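Local structure of putative PLP-dependent aminotransferase (Bacillus cereus ATCC 10987, 3JU7) at residues A[177-180]-A[181-185]; A[286-289]-A[290-293]; A[327-330]-A[331-334]; A[351-354]-A[355-358]. The protein probably catalyses pyridoxal phosphate-dependent transfer of amino groups, as a member of the DegT/DnrJ/EryC1 aminotransferase family. One frame throughout, in Å; residues are numbered along the deposited sequence.

Contact 1: residues A[177-180]-A[181-185]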
loop_
_atom_site.group_PDB
_atom_site.type_symbol
_atom_site.label_atom_id
_atom_site.label_comp_id
_atom_site.label_asym_id
_atom_site.label_seq_id
_atom_site.Cartn_x
_atom_site.Cartn_y
_atom_site.Cartn_z
ATOM N N GLN A 177 11.586 15.838 -15.537
ATOM C CA GLN A 177 11.304 15.620 -16.964
ATOM C C GLN A 177 12.467 14.900 -17.633
ATOM O O GLN A 177 13.631 15.288 -17.436
ATOM C CB GLN A 177 11.034 16.962 -17.644
ATOM C CG GLN A 177 10.733 16.899 -19.178
ATOM C CD GLN A 177 9.387 16.260 -19.463
ATOM O OE1 GLN A 177 8.354 16.759 -18.999
ATOM N NE2 GLN A 177 9.387 15.121 -20.176
ATOM N N ASP A 178 12.151 13.843 -18.384
ATOM C CA ASP A 178 13.117 13.112 -19.189
ATOM C C ASP A 178 14.181 12.372 -18.380
ATOM O O ASP A 178 15.122 11.868 -18.950
ATOM C CB ASP A 178 13.805 14.030 -20.233
ATOM C CG ASP A 178 12.822 14.598 -21.270
ATOM O OD1 ASP A 178 11.689 14.103 -21.351
ATOM O OD2 ASP A 178 13.171 15.562 -21.996
ATOM N N PHE A 179 14.050 12.285 -17.062
ATOM C CA PHE A 179 15.051 11.564 -16.281
ATOM C C PHE A 179 15.015 10.063 -16.620
ATOM O O PHE A 179 13.925 9.441 -16.717
ATOM C CB PHE A 179 14.787 11.777 -14.823
ATOM C CG PHE A 179 15.814 11.174 -13.903
ATOM C CD1 PHE A 179 17.148 11.584 -13.950
ATOM C CD2 PHE A 179 15.426 10.271 -12.941
ATOM C CE1 PHE A 179 18.095 11.082 -13.061
ATOM C CE2 PHE A 179 16.347 9.765 -12.003
ATOM C CZ PHE A 179 17.686 10.155 -12.070
ATOM N N SER A 180 16.204 9.490 -16.800
ATOM C CA SER A 180 16.327 8.077 -17.126
ATOM C C SER A 180 15.958 7.153 -15.994
ATOM O O SER A 180 15.501 6.054 -16.244
ATOM C CB SER A 180 17.754 7.763 -17.512
ATOM O OG SER A 180 18.043 8.449 -18.691
ATOM N N GLY A 181 16.229 7.570 -14.758
ATOM C CA GLY A 181 15.875 6.771 -13.599
ATOM C C GLY A 181 14.396 6.884 -13.300
ATOM O O GLY A 181 13.572 7.100 -14.200
HETATM N N MSE A 182 14.059 6.741 -12.027
HETATM C CA MSE A 182 12.676 6.873 -11.596
HETATM C C MSE A 182 12.552 7.997 -10.589
HETATM O O MSE A 182 13.491 8.258 -9.837
HETATM C CB MSE A 182 12.180 5.562 -11.006
HETATM C CG MSE A 182 11.739 4.659 -12.100
HETATM SE SE MSE A 182 11.223 2.874 -11.692
HETATM C CE MSE A 182 10.142 2.761 -13.301
ATOM N N ILE A 183 11.409 8.682 -10.644
ATOM C CA ILE A 183 11.050 9.722 -9.682
ATOM C C ILE A 183 9.756 9.309 -8.976
ATOM O O ILE A 183 8.769 8.946 -9.619
ATOM C CB ILE A 183 10.913 11.101 -10.371
ATOM C CG1 ILE A 183 12.135 11.295 -11.309
ATOM C CG2 ILE A 183 10.754 12.165 -9.344
ATOM C CD1 ILE A 183 12.734 12.621 -11.415
ATOM N N ILE A 184 9.793 9.336 -7.651
ATOM C CA ILE A 184 8.649 9.050 -6.810
ATOM C C ILE A 184 8.076 10.349 -6.213
ATOM O O ILE A 184 8.793 11.193 -5.716
ATOM C CB ILE A 184 9.018 8.115 -5.633
ATOM C CG1 ILE A 184 9.835 6.875 -6.101
ATOM C CG2 ILE A 184 7.768 7.720 -4.897
ATOM C CD1 ILE A 184 9.445 6.292 -7.488
ATOM N N TYR A 185 6.764 10.504 -6.316
ATOM C CA TYR A 185 6.069 11.628 -5.777
ATOM C C TYR A 185 4.920 11.102 -4.944
ATOM O O TYR A 185 4.357 10.018 -5.222
ATOM C CB TYR A 185 5.439 12.510 -6.875
ATOM C CG TYR A 185 6.308 12.981 -7.993
ATOM C CD1 TYR A 185 6.975 14.206 -7.944
ATOM C CD2 TYR A 185 6.360 12.261 -9.194
ATOM C CE1 TYR A 185 7.787 14.663 -9.061
ATOM C CE2 TYR A 185 7.132 12.690 -10.275
ATOM C CZ TYR A 185 7.857 13.885 -10.223
ATOM O OH TYR A 185 8.592 14.278 -11.370
#

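Contact 2: residues A[286-289]-A[290-293]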
loop_
_atom_site.group_PDB
_atom_site.type_symbol
_atom_site.label_atom_id
_atom_site.label_comp_id
_atom_site.label_asym_id
_atom_site.label_seq_id
_atom_site.Cartn_x
_atom_site.Cartn_y
_atom_site.Cartn_z
ATOM N N VAL A 286 10.849 25.992 -5.638
ATOM C CA VAL A 286 10.372 25.135 -4.583
ATOM C C VAL A 286 8.863 25.213 -4.555
ATOM O O VAL A 286 8.309 26.240 -4.846
ATOM C CB VAL A 286 10.984 25.536 -3.196
ATOM C CG1 VAL A 286 10.594 26.948 -2.843
ATOM C CG2 VAL A 286 10.540 24.567 -2.092
ATOM N N ILE A 287 8.200 24.115 -4.233
ATOM C CA ILE A 287 6.781 24.164 -3.914
ATOM C C ILE A 287 6.692 23.747 -2.441
ATOM O O ILE A 287 7.307 22.759 -2.027
ATOM C CB ILE A 287 5.944 23.269 -4.839
ATOM C CG1 ILE A 287 4.480 23.443 -4.517
ATOM C CG2 ILE A 287 6.307 21.757 -4.727
ATOM C CD1 ILE A 287 3.623 22.677 -5.464
ATOM N N GLN A 288 5.952 24.510 -1.647
ATOM C CA GLN A 288 6.071 24.391 -0.194
ATOM C C GLN A 288 4.899 23.749 0.591
ATOM O O GLN A 288 3.756 24.199 0.585
ATOM C CB GLN A 288 6.421 25.746 0.377
ATOM C CG GLN A 288 7.677 26.316 -0.261
ATOM C CD GLN A 288 8.333 27.273 0.648
ATOM O OE1 GLN A 288 7.689 28.184 1.155
ATOM N NE2 GLN A 288 9.605 27.057 0.913
ATOM N N GLN A 289 5.262 22.677 1.268
ATOM C CA GLN A 289 4.411 21.920 2.171
ATOM C C GLN A 289 4.324 22.663 3.511
ATOM O O GLN A 289 3.337 22.594 4.211
ATOM C CB GLN A 289 5.089 20.565 2.385
ATOM C CG GLN A 289 4.355 19.571 3.163
ATOM C CD GLN A 289 5.100 18.263 3.207
ATOM O OE1 GLN A 289 4.639 17.314 3.828
ATOM N NE2 GLN A 289 6.283 18.213 2.574
ATOM N N PHE A 290 5.429 23.294 3.869
ATOM C CA PHE A 290 5.598 24.109 5.077
ATOM C C PHE A 290 6.775 25.043 4.735
ATOM O O PHE A 290 7.288 24.982 3.611
ATOM C CB PHE A 290 5.898 23.256 6.322
ATOM C CG PHE A 290 6.943 22.186 6.113
ATOM C CD1 PHE A 290 8.306 22.489 6.206
ATOM C CD2 PHE A 290 6.563 20.865 5.847
ATOM C CE1 PHE A 290 9.285 21.482 6.033
ATOM C CE2 PHE A 290 7.518 19.837 5.681
ATOM C CZ PHE A 290 8.885 20.132 5.780
HETATM N N MSE A 291 7.160 25.928 5.658
HETATM C CA MSE A 291 8.205 26.905 5.383
HETATM C C MSE A 291 9.452 26.467 6.158
HETATM O O MSE A 291 9.523 26.616 7.383
HETATM C CB MSE A 291 7.739 28.329 5.758
HETATM C CG MSE A 291 8.833 29.390 5.733
HETATM SE SE MSE A 291 9.808 29.493 4.076
HETATM C CE MSE A 291 8.339 30.030 2.995
ATOM N N PRO A 292 10.422 25.879 5.457
ATOM C CA PRO A 292 11.648 25.485 6.131
ATOM C C PRO A 292 12.600 26.669 6.287
ATOM O O PRO A 292 12.705 27.499 5.375
ATOM C CB PRO A 292 12.251 24.415 5.207
ATOM C CG PRO A 292 11.312 24.261 4.071
ATOM C CD PRO A 292 10.442 25.484 4.045
ATOM N N ILE A 293 13.277 26.748 7.433
ATOM C CA ILE A 293 14.196 27.845 7.676
ATOM C C ILE A 293 15.232 27.435 8.711
ATOM O O ILE A 293 14.947 26.636 9.616
ATOM C CB ILE A 293 13.449 29.135 8.116
ATOM C CG1 ILE A 293 14.358 30.364 7.964
ATOM C CG2 ILE A 293 12.931 29.009 9.556
ATOM C CD1 ILE A 293 13.637 31.669 8.109
#

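Contact 3: residues A[327-330]-A[331-334]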
loop_
_atom_site.group_PDB
_atom_site.type_symbol
_atom_site.label_atom_id
_atom_site.label_comp_id
_atom_site.label_asym_id
_atom_site.label_seq_id
_atom_site.Cartn_x
_atom_site.Cartn_y
_atom_site.Cartn_z
ATOM N N VAL A 327 16.249 5.961 16.240
ATOM C CA VAL A 327 16.555 4.648 16.798
ATOM C C VAL A 327 16.777 3.599 15.723
ATOM O O VAL A 327 17.768 2.874 15.736
ATOM C CB VAL A 327 15.438 4.206 17.772
ATOM C CG1 VAL A 327 15.538 2.689 18.118
ATOM C CG2 VAL A 327 15.477 5.089 19.023
ATOM N N LEU A 328 15.891 3.510 14.744
ATOM C CA LEU A 328 15.988 2.357 13.836
ATOM C C LEU A 328 17.216 2.378 12.952
ATOM O O LEU A 328 17.661 1.353 12.503
ATOM C CB LEU A 328 14.746 2.223 12.972
ATOM C CG LEU A 328 14.516 0.825 12.423
ATOM C CD1 LEU A 328 13.997 -0.094 13.527
ATOM C CD2 LEU A 328 13.528 0.900 11.219
ATOM N N PHE A 329 17.775 3.547 12.685
ATOM C CA PHE A 329 18.811 3.672 11.678
ATOM C C PHE A 329 20.189 4.018 12.209
ATOM O O PHE A 329 21.086 4.300 11.436
ATOM C CB PHE A 329 18.393 4.767 10.701
ATOM C CG PHE A 329 16.977 4.657 10.228
ATOM C CD1 PHE A 329 16.611 3.624 9.384
ATOM C CD2 PHE A 329 16.026 5.583 10.611
ATOM C CE1 PHE A 329 15.350 3.532 8.921
ATOM C CE2 PHE A 329 14.726 5.506 10.138
ATOM C CZ PHE A 329 14.365 4.458 9.324
ATOM N N ARG A 330 20.359 4.027 13.518
ATOM C CA ARG A 330 21.606 4.512 14.141
ATOM C C ARG A 330 22.833 3.740 13.764
ATOM O O ARG A 330 23.905 4.251 13.848
ATOM C CB ARG A 330 21.562 4.309 15.650
ATOM C CG ARG A 330 20.759 5.268 16.407
ATOM C CD ARG A 330 20.551 4.646 17.776
ATOM N NE ARG A 330 19.916 5.530 18.757
ATOM C CZ ARG A 330 19.412 5.089 19.910
ATOM N NH1 ARG A 330 19.468 3.783 20.234
ATOM N NH2 ARG A 330 18.854 5.946 20.752
ATOM N N ASN A 331 22.679 2.458 13.499
ATOM C CA ASN A 331 23.822 1.625 13.270
ATOM C C ASN A 331 24.155 1.391 11.805
ATOM O O ASN A 331 25.056 0.661 11.540
ATOM C CB ASN A 331 23.629 0.306 14.014
ATOM C CG ASN A 331 23.635 0.504 15.538
ATOM O OD1 ASN A 331 24.109 1.525 16.049
ATOM N ND2 ASN A 331 23.092 -0.464 16.259
ATOM N N TYR A 332 23.452 2.026 10.867
ATOM C CA TYR A 332 23.820 1.891 9.474
ATOM C C TYR A 332 25.049 2.739 9.185
ATOM O O TYR A 332 25.257 3.786 9.805
ATOM C CB TYR A 332 22.681 2.295 8.556
ATOM C CG TYR A 332 21.569 1.279 8.577
ATOM C CD1 TYR A 332 21.777 -0.007 8.085
ATOM C CD2 TYR A 332 20.314 1.589 9.086
ATOM C CE1 TYR A 332 20.783 -0.937 8.107
ATOM C CE2 TYR A 332 19.304 0.641 9.106
ATOM C CZ TYR A 332 19.550 -0.615 8.615
ATOM O OH TYR A 332 18.582 -1.596 8.632
ATOM N N LYS A 333 25.843 2.289 8.219
ATOM C CA LYS A 333 27.053 3.001 7.821
ATOM C C LYS A 333 26.735 4.393 7.249
ATOM O O LYS A 333 25.629 4.655 6.771
ATOM C CB LYS A 333 27.818 2.191 6.774
ATOM C CG LYS A 333 28.343 0.868 7.299
ATOM C CD LYS A 333 29.170 0.188 6.257
ATOM C CE LYS A 333 29.620 -1.192 6.692
ATOM N NZ LYS A 333 30.515 -1.117 7.896
ATOM N N SER A 334 27.726 5.278 7.331
ATOM C CA SER A 334 27.624 6.608 6.765
ATOM C C SER A 334 29.001 7.163 6.514
ATOM O O SER A 334 29.983 6.666 7.034
ATOM C CB SER A 334 26.886 7.549 7.714
ATOM O OG SER A 334 27.654 7.766 8.893
HETATM O O HOH W 1 20.526 0.726 12.777
HETATM O O HOH W 2 23.512 5.467 11.016
#

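Contact 4: residues A[351-354]-A[355-358]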
loop_
_atom_site.group_PDB
_atom_site.type_symbol
_atom_site.label_atom_id
_atom_site.label_comp_id
_atom_site.label_asym_id
_atom_site.label_seq_id
_atom_site.Cartn_x
_atom_site.Cartn_y
_atom_site.Cartn_z
ATOM N N PRO A 351 4.580 26.636 9.945
ATOM C CA PRO A 351 3.357 26.269 9.288
ATOM C C PRO A 351 3.053 27.082 8.048
ATOM O O PRO A 351 3.297 28.293 7.983
ATOM C CB PRO A 351 2.280 26.466 10.368
ATOM C CG PRO A 351 2.920 27.100 11.496
ATOM C CD PRO A 351 4.388 26.921 11.372
ATOM N N LEU A 352 2.492 26.376 7.084
ATOM C CA LEU A 352 2.024 26.934 5.845
ATOM C C LEU A 352 0.935 25.986 5.369
ATOM O O LEU A 352 1.162 24.808 5.326
ATOM C CB LEU A 352 3.165 27.002 4.840
ATOM C CG LEU A 352 2.973 27.805 3.545
ATOM C CD1 LEU A 352 4.364 28.160 2.940
ATOM C CD2 LEU A 352 2.141 27.059 2.557
ATOM N N TRP A 353 -0.266 26.486 5.094
ATOM C CA TRP A 353 -1.356 25.667 4.562
ATOM C C TRP A 353 -2.354 26.570 3.872
ATOM O O TRP A 353 -2.360 27.776 4.125
ATOM C CB TRP A 353 -2.082 24.834 5.632
ATOM C CG TRP A 353 -2.004 25.352 7.034
ATOM C CD1 TRP A 353 -1.107 24.968 7.987
ATOM C CD2 TRP A 353 -2.841 26.339 7.644
ATOM N NE1 TRP A 353 -1.337 25.644 9.152
ATOM C CE2 TRP A 353 -2.393 26.498 8.969
ATOM C CE3 TRP A 353 -3.921 27.098 7.203
ATOM C CZ2 TRP A 353 -2.989 27.374 9.851
ATOM C CZ3 TRP A 353 -4.516 27.967 8.074
ATOM C CH2 TRP A 353 -4.048 28.107 9.385
ATOM N N GLU A 354 -3.176 25.969 3.006
ATOM C CA GLU A 354 -4.169 26.698 2.235
ATOM C C GLU A 354 -5.107 27.367 3.206
ATOM O O GLU A 354 -5.619 26.727 4.117
ATOM C CB GLU A 354 -4.982 25.770 1.313
ATOM C CG GLU A 354 -4.174 25.098 0.176
ATOM C CD GLU A 354 -5.035 24.132 -0.651
ATOM O OE1 GLU A 354 -6.134 24.537 -1.063
ATOM O OE2 GLU A 354 -4.630 22.969 -0.881
ATOM N N GLY A 355 -5.309 28.656 3.025
ATOM C CA GLY A 355 -6.183 29.410 3.889
ATOM C C GLY A 355 -5.395 30.268 4.820
ATOM O O GLY A 355 -5.939 31.189 5.379
HETATM N N MSE A 356 -4.111 29.995 5.005
HETATM C CA MSE A 356 -3.315 30.896 5.839
HETATM C C MSE A 356 -3.395 32.363 5.351
HETATM O O MSE A 356 -3.167 32.639 4.182
HETATM C CB MSE A 356 -1.871 30.443 5.884
HETATM C CG MSE A 356 -1.121 31.106 7.017
HETATM SE SE MSE A 356 0.522 30.220 7.295
HETATM C CE MSE A 356 -0.077 28.675 8.232
ATOM N N THR A 357 -3.734 33.291 6.244
ATOM C CA THR A 357 -3.836 34.715 5.890
ATOM C C THR A 357 -2.519 35.449 6.107
ATOM O O THR A 357 -1.680 35.013 6.907
ATOM C CB THR A 357 -4.863 35.421 6.786
ATOM O OG1 THR A 357 -4.551 35.116 8.148
ATOM C CG2 THR A 357 -6.317 34.961 6.479
ATOM N N LYS A 358 -2.345 36.587 5.439
ATOM C CA LYS A 358 -1.126 37.364 5.632
ATOM C C LYS A 358 -0.937 37.744 7.100
ATOM O O LYS A 358 0.201 37.802 7.606
ATOM C CB LYS A 358 -1.114 38.613 4.762
ATOM C CG LYS A 358 0.222 39.331 4.761
ATOM C CD LYS A 358 0.303 40.418 3.692
ATOM C CE LYS A 358 1.715 40.998 3.576
ATOM N NZ LYS A 358 1.933 41.712 2.275
#

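Contact 1: residues A[177-180]-A[181-185]
Phe179 lays its ring over the backbone of Gly181, the residue just ahead of strand 182-186. The ring gets there because its CG is anti to the backbone N of Phe179 (chi1 -175°), beside the carbonyl carbon and hence on the side where the chain continues. Gly181 N lies over one face, 3.3 Å from the ring plane of Phe179 and displaced from the centre toward the rim. The approach is close on the same side of the ring: Phe179 CD2 is 3.4 Å from Gly181 N, and Phe179 CE2 is 3.4 Å from Gly181 CA. With no side chain on Gly181, the ring can come down directly on the backbone. Two residues further on, Ile183 reaches the ring obliquely with one branch, its CG1 lying 3.8 Å from Phe179 CD2 and its CD1 3.9 Å from the same atom. The other branch serves a different ring: Ile183 CG2 stands 3.5 Å above the plane of the Tyr185 ring. Earlier in the loop, Gln177 NE2 donates to Asp178 OD1 (2.8 Å, 173°), a nearly straight bond that leaves the Gln177 amide in its own plane but arrives from above the Asp178 carboxylate. Asp178 OD2 also forms a salt bridge with Arg53, while Ser180 OG is hydrogen-bonded to Glu149. The segment thus leads a loop into strand 182-186, an inner strand running antiparallel to 199-203 and parallel to 159-161, consistent with the central mixed sheet of the large domain in fold-type I pyridoxal phosphate enzymes.

Contact 2: residues A[286-289]-A[290-293]
Gln289 and Phe290 are brought alongside each other by two different first torsions: in Gln289, CG is anti to the backbone N (chi1 -174°), whereas Phe290 carries its CG between backbone N and carbonyl carbon (chi1 46°). Both side chains then point the same way. Contact runs along their length, with Gln289 CG 3.7 Å from Phe290 CD2 and Gln289 NE2 3.7 Å from Phe290 CE2. The amide and the ring are inclined by 42°, so this is oblique packing and not a stack of parallel planes. Phe290 also meets the ring of Tyr318. Gln288 lies on a different course, its chain extended beyond CG toward the start of the strand. Its CB comes within 3.4 Å of Phe290 O, and farther out Gln288 NE2 is 3.6 Å from Pro292 CD. The amide end crosses the selenomethionine Met291, whose chain is bent at both later torsions; SE lies 4.0 Å from Gln288 NE2, but the modelled position of the terminal methyl is doubtful. The buried carbonyl Gln288 OE1 is hydrogen-bonded to Ser261 of helix 250-270, and Arg257 of the same helix donates to Gln288 O. Here a loop delivers the chain into strand 291-294, which pairs with 347-350 in a two-stranded antiparallel sheet, probably that of the small C-terminal domain in this aminotransferase fold.

Contact 3: residues A[327-330]-A[331-334]
A type I beta turn from Phe329 to Tyr332 forms this surface contact, in the loop between helix 301-309 and helix 338-346. Its closing bond is Tyr332 N to Phe329 O, straight at 167° but long at 3.3 Å and therefore weak. Two waters reinforce the turn. One donates to Leu328 O at 2.9 Å and accepts from Asn331 N at 2.9 Å, linking the residue before the turn to one of its central pair. The other gives a hydrogen bond to Phe329 O (2.7 Å) and one to Tyr332 O (2.7 Å), so Phe329 O is held by both a peptide N-H and a water. The aromatic side chains cross obliquely near the turn's two ends; in both residues CG stands beside the backbone N, and from this shared setting their edges can meet. Tyr332 CE2 arrives at the edge of the Phe329 ring, close to its plane, 4.0 Å from Phe329 CD1. In return, the edge of the Tyr332 ring meets the backbone, CD2 lying 3.6 Å from Phe329 CA. Leu328 CB covers one face of the Phe329 ring, over its centre. Beyond the turn, both rings pack on Ile96 of helix 90-97, Tyr332 touches Glu101 and Pro102 of strand 101-105, and Cys226 of the second subunit packs against Leu328 and Phe329.

Contact 4: residues A[351-354]-A[355-358]
Trp353 O accepts a hydrogen bond from Met356 N at 3.0 Å and 161°, the one hydrogen bond between 351-354 and 355-358. The donor is tilted out of the Trp353 carbonyl plane. That bond closes a type II beta turn from Trp353 to Met356, with Gly355 at the position of positive phi, where the absence of a CB leaves room beside the carbonyl O of Glu354. Gly355 N is held in turn by Glu256, and Glu354 OE2 pairs with Lys253, both on helix 250-270. Once past the turn, the selenomethionine Met356 doubles back over the indole, the two side chains crossing at about a right angle. Its chain is extended up to the last torsion and then bends (chi3 -77°), which lays the methyl over the indole face. Met356 CE stands 3.5 Å from the centroid of the five-membered ring of Trp353, 20° off the normal, a CH-pi contact. Within it, CE approaches Trp353 CE2 to 3.3 Å. Met356 SE lies above the same indole but at a distance, 5.1 Å from the centroid of the six-membered ring of Trp353, a Met-aromatic contact. Pro351 confines the methyl from another direction, its CB being 3.9 Å from Met356 CE, and Leu352 CA is 3.6 Å from that same CE. The indole's polar edge is tied down as well, since Trp353 NE1 is hydrogen-bonded to Pro6 O. Thr357 follows as the N-cap of helix 358-368, its OG1 hydrogen-bonded to Ile360 N.

From the N terminus, the four contacts come in series, none nested in or crossing another, and each spans a single uninterrupted run of chain. Contact 1 closes the loop before strand 182-186. Contact 2 leads into strand 291-294, about 22 Å away between centres and on the opposite side of the chain's centre. Contact 3 closes a turn between helices 301-309 and 338-346 and borders the second subunit. Contact 4 joins strand 347-350 to helix 358-368. Contacts 2 and 4 touch: Leu352 CB packs 3.8 Å from Phe290 CA, so the residues flanking the paired strands 291-294 and 347-350 meet beside helix 250-270.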